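Local coordinates for nickel ABC transporter (Nickel-binding protein) (Bacillus halodurans, PDB 3T66) that probably captures a solute, perhaps nickel or a peptide, outside the cell for import by an ABC transporter, at residues E136-N141 with S476-I481. Residues are numbered along the deposited sequence; the frame is centred on the assembly and turned at random.
Sequences ELVNPN and SEYYMI
P140 lies over one face of the Y478 ring, an example of how proline and tyrosine can join two loops far apart in the sequence without a hydrogen bond between them. The pyrrolidine does so through its CG and CD corner: P140 CG stands 3.8 Å from the centroid of the Y478 ring, only 16° off the ring normal, which makes this a CH-pi contact. The next atom, P140 CD, reaches the far half of the ring, 3.9 Å from Y478 CE2. With CG of Y478 anti to its own carbonyl carbon (chi1 -64°), the ring extends from its loop toward the proline, and S476 O sits above the opposite face, offset toward the rim. V138 meets the ring differently, at its edge, where V138 CG1 comes 4.0 Å from Y478 CE2; the chi1 of 178°, which sets this methyl anti to the backbone N, turns it to the rim of the ring, near its plane.

In this family 5 solute-binding protein the contact ties the loop between strands 121-126 and 162-168 to the chain that follows strand 451-464, so that a late part of the sequence packs against a much earlier one. Replacing Y478 by an alanine would probably leave the P140 ring without its aromatic partner and open a gap beside V138. An ST turn shapes the base of the tyrosine, Y478 N donating to S476 OG at 3.3 Å. Y478 CB in turn lies over the centre of the Y479 ring, which also makes a cation-pi contact with R47, while V37 of helix 35-38 touches both P140 and Y479.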
ATOM      1  N   GLU A 136      -6.858  -8.374  -8.169  1.00 47.52           N
ATOM      2  CA  GLU A 136      -6.239  -7.574  -9.209  1.00 47.31           C
ATOM      3  C   GLU A 136      -7.205  -6.586  -9.776  1.00 46.85           C
ATOM      4  O   GLU A 136      -6.768  -5.564 -10.313  1.00 48.23           O
ATOM      5  CB  GLU A 136      -5.725  -8.397 -10.373  1.00 47.92           C
ATOM      6  CG  GLU A 136      -4.521  -9.291 -10.054  1.00 51.70           C
ATOM      7  CD  GLU A 136      -3.219  -8.553  -9.769  1.00 56.10           C
ATOM      8  OE1 GLU A 136      -3.091  -7.311 -10.045  1.00 58.78           O
ATOM      9  OE2 GLU A 136      -2.311  -9.256  -9.271  1.00 57.00           O
ATOM     10  N   LEU A 137      -8.509  -6.854  -9.658  1.00 44.63           N
ATOM     11  CA  LEU A 137      -9.491  -5.954 -10.254  1.00 42.03           C
ATOM     12  C   LEU A 137      -9.706  -4.678  -9.438  1.00 41.58           C
ATOM     13  O   LEU A 137     -10.365  -3.736  -9.871  1.00 41.30           O
ATOM     14  CB  LEU A 137     -10.779  -6.700 -10.551  1.00 41.15           C
ATOM     15  CG  LEU A 137     -10.567  -7.888 -11.492  1.00 39.55           C
ATOM     16  CD1 LEU A 137     -11.845  -8.687 -11.731  1.00 37.54           C
ATOM     17  CD2 LEU A 137      -9.971  -7.424 -12.818  1.00 39.36           C
ATOM     18  N   VAL A 138      -9.108  -4.636  -8.263  1.00 41.40           N
ATOM     19  CA  VAL A 138      -9.144  -3.444  -7.446  1.00 41.37           C
ATOM     20  C   VAL A 138      -8.283  -2.314  -8.051  1.00 41.49           C
ATOM     21  O   VAL A 138      -8.540  -1.149  -7.806  1.00 41.65           O
ATOM     22  CB  VAL A 138      -8.606  -3.771  -6.046  1.00 41.99           C
ATOM     23  CG1 VAL A 138      -8.580  -2.529  -5.126  1.00 42.48           C
ATOM     24  CG2 VAL A 138      -9.362  -4.898  -5.408  1.00 39.49           C
ATOM     25  N   ASN A 139      -7.271  -2.675  -8.837  1.00 41.26           N
ATOM     26  CA  ASN A 139      -6.311  -1.737  -9.351  1.00 41.46           C
ATOM     27  C   ASN A 139      -7.038  -0.675 -10.092  1.00 42.15           C
ATOM     28  O   ASN A 139      -7.754  -0.966 -11.046  1.00 42.49           O
ATOM     29  CB  ASN A 139      -5.402  -2.424 -10.341  1.00 42.03           C
ATOM     30  CG  ASN A 139      -3.995  -1.860 -10.351  1.00 42.64           C
ATOM     31  OD1 ASN A 139      -3.782  -0.661 -10.486  1.00 42.14           O
ATOM     32  ND2 ASN A 139      -3.017  -2.751 -10.242  1.00 42.07           N
ATOM     33  N   PRO A 140      -6.850   0.570  -9.675  1.00 42.29           N
ATOM     34  CA  PRO A 140      -7.452   1.680 -10.319  1.00 42.44           C
ATOM     35  C   PRO A 140      -7.247   1.670 -11.803  1.00 43.68           C
ATOM     36  O   PRO A 140      -8.030   2.266 -12.527  1.00 44.47           O
ATOM     37  CB  PRO A 140      -6.744   2.823  -9.677  1.00 42.48           C
ATOM     38  CG  PRO A 140      -6.733   2.390  -8.271  1.00 42.72           C
ATOM     39  CD  PRO A 140      -6.291   0.959  -8.377  1.00 41.97           C
ATOM     40  N   ASN A 141      -6.224   0.963 -12.258  1.00 45.22           N
ATOM     41  CA  ASN A 141      -5.928   0.757 -13.683  1.00 45.93           C
ATOM     42  C   ASN A 141      -6.974   0.124 -14.476  1.00 45.95           C
ATOM     43  O   ASN A 141      -6.931   0.189 -15.691  1.00 46.78           O
ATOM     44  CB  ASN A 141      -4.875  -0.306 -13.790  1.00 46.69           C
ATOM     45  CG  ASN A 141      -3.584   0.227 -13.535  1.00 50.30           C
ATOM     46  OD1 ASN A 141      -3.447   1.467 -13.473  1.00 55.89           O
ATOM     47  ND2 ASN A 141      -2.593  -0.644 -13.346  1.00 49.55           N
ATOM     48  N   SER A 476      -5.980   2.583   1.199  1.00 51.62           N
ATOM     49  CA  SER A 476      -5.457   2.105  -0.067  1.00 51.00           C
ATOM     50  C   SER A 476      -4.850   3.294  -0.775  1.00 51.03           C
ATOM     51  O   SER A 476      -3.965   3.174  -1.632  1.00 51.29           O
ATOM     52  CB  SER A 476      -6.581   1.539  -0.894  1.00 51.00           C
ATOM     53  OG  SER A 476      -7.659   2.448  -0.922  1.00 51.31           O
ATOM     54  N   GLU A 477      -5.342   4.464  -0.389  1.00 50.97           N
ATOM     55  CA  GLU A 477      -5.005   5.690  -1.065  1.00 50.56           C
ATOM     56  C   GLU A 477      -5.574   5.742  -2.461  1.00 49.87           C
ATOM     57  O   GLU A 477      -5.010   6.410  -3.313  1.00 50.72           O
ATOM     58  CB  GLU A 477      -3.493   5.820  -1.129  1.00 51.12           C
ATOM     59  CG  GLU A 477      -2.861   6.113   0.213  1.00 52.10           C
ATOM     60  CD  GLU A 477      -1.476   6.638   0.036  1.00 54.15           C
ATOM     61  OE1 GLU A 477      -1.342   7.837  -0.246  1.00 55.73           O
ATOM     62  OE2 GLU A 477      -0.521   5.850   0.156  1.00 56.66           O
ATOM     63  N   TYR A 478      -6.661   5.023  -2.714  1.00 48.80           N
ATOM     64  CA  TYR A 478      -7.244   5.037  -4.029  1.00 48.18           C
ATOM     65  C   TYR A 478      -8.416   5.955  -4.009  1.00 48.06           C
ATOM     66  O   TYR A 478      -8.860   6.414  -5.039  1.00 48.71           O
ATOM     67  CB  TYR A 478      -7.727   3.666  -4.433  1.00 47.99           C
ATOM     68  CG  TYR A 478      -6.624   2.659  -4.564  1.00 48.23           C
ATOM     69  CD1 TYR A 478      -5.317   3.055  -4.819  1.00 44.89           C
ATOM     70  CD2 TYR A 478      -6.894   1.285  -4.442  1.00 48.15           C
ATOM     71  CE1 TYR A 478      -4.302   2.115  -4.928  1.00 45.21           C
ATOM     72  CE2 TYR A 478      -5.876   0.329  -4.556  1.00 47.06           C
ATOM     73  CZ  TYR A 478      -4.583   0.751  -4.806  1.00 46.50           C
ATOM     74  OH  TYR A 478      -3.574  -0.193  -4.925  1.00 46.88           O
ATOM     75  N   TYR A 479      -8.920   6.245  -2.827  1.00 47.48           N
ATOM     76  CA  TYR A 479     -10.180   6.926  -2.748  1.00 46.83           C
ATOM     77  C   TYR A 479     -10.039   8.244  -2.058  1.00 46.54           C
ATOM     78  O   TYR A 479      -9.548   8.328  -0.939  1.00 47.07           O
ATOM     79  CB  TYR A 479     -11.208   6.046  -2.064  1.00 46.44           C
ATOM     80  CG  TYR A 479     -11.179   4.684  -2.623  1.00 46.78           C
ATOM     81  CD1 TYR A 479     -11.530   4.460  -3.927  1.00 49.23           C
ATOM     82  CD2 TYR A 479     -10.745   3.621  -1.878  1.00 48.51           C
ATOM     83  CE1 TYR A 479     -11.485   3.193  -4.469  1.00 49.39           C
ATOM     84  CE2 TYR A 479     -10.692   2.346  -2.426  1.00 50.34           C
ATOM     85  CZ  TYR A 479     -11.066   2.158  -3.717  1.00 49.74           C
ATOM     86  OH  TYR A 479     -11.005   0.918  -4.276  1.00 55.75           O
ATOM     87  N   MET A 480     -10.464   9.288  -2.762  1.00 46.28           N
ATOM     88  CA  MET A 480     -10.346  10.633  -2.263  1.00 44.88           C
ATOM     89  C   MET A 480     -11.595  11.374  -2.605  1.00 44.15           C
ATOM     90  O   MET A 480     -12.364  11.678  -1.710  1.00 44.43           O
ATOM     91  CB  MET A 480      -9.124  11.270  -2.855  1.00 45.30           C
ATOM     92  CG  MET A 480      -7.971  10.293  -2.803  1.00 46.91           C
ATOM     93  SD  MET A 480      -6.458  11.139  -3.053  1.00 53.81           S
ATOM     94  CE  MET A 480      -5.273   9.775  -3.022  1.00 53.78           C
ATOM     95  N   ILE A 481     -11.869  11.636  -3.873  1.00 43.05           N
ATOM     96  CA  ILE A 481     -13.086  12.390  -4.140  1.00 41.88           C
ATOM     97  C   ILE A 481     -14.186  11.351  -4.298  1.00 42.14           C
ATOM     98  O   ILE A 481     -13.971  10.374  -5.004  1.00 42.22           O
ATOM     99  CB  ILE A 481     -12.950  13.359  -5.381  1.00 41.98           C
ATOM    100  CG1 ILE A 481     -11.877  14.452  -5.186  1.00 38.39           C
ATOM    101  CG2 ILE A 481     -14.287  14.009  -5.711  1.00 42.10           C
ATOM    102  CD1 ILE A 481     -11.977  15.216  -3.895  1.00 34.23           C
TER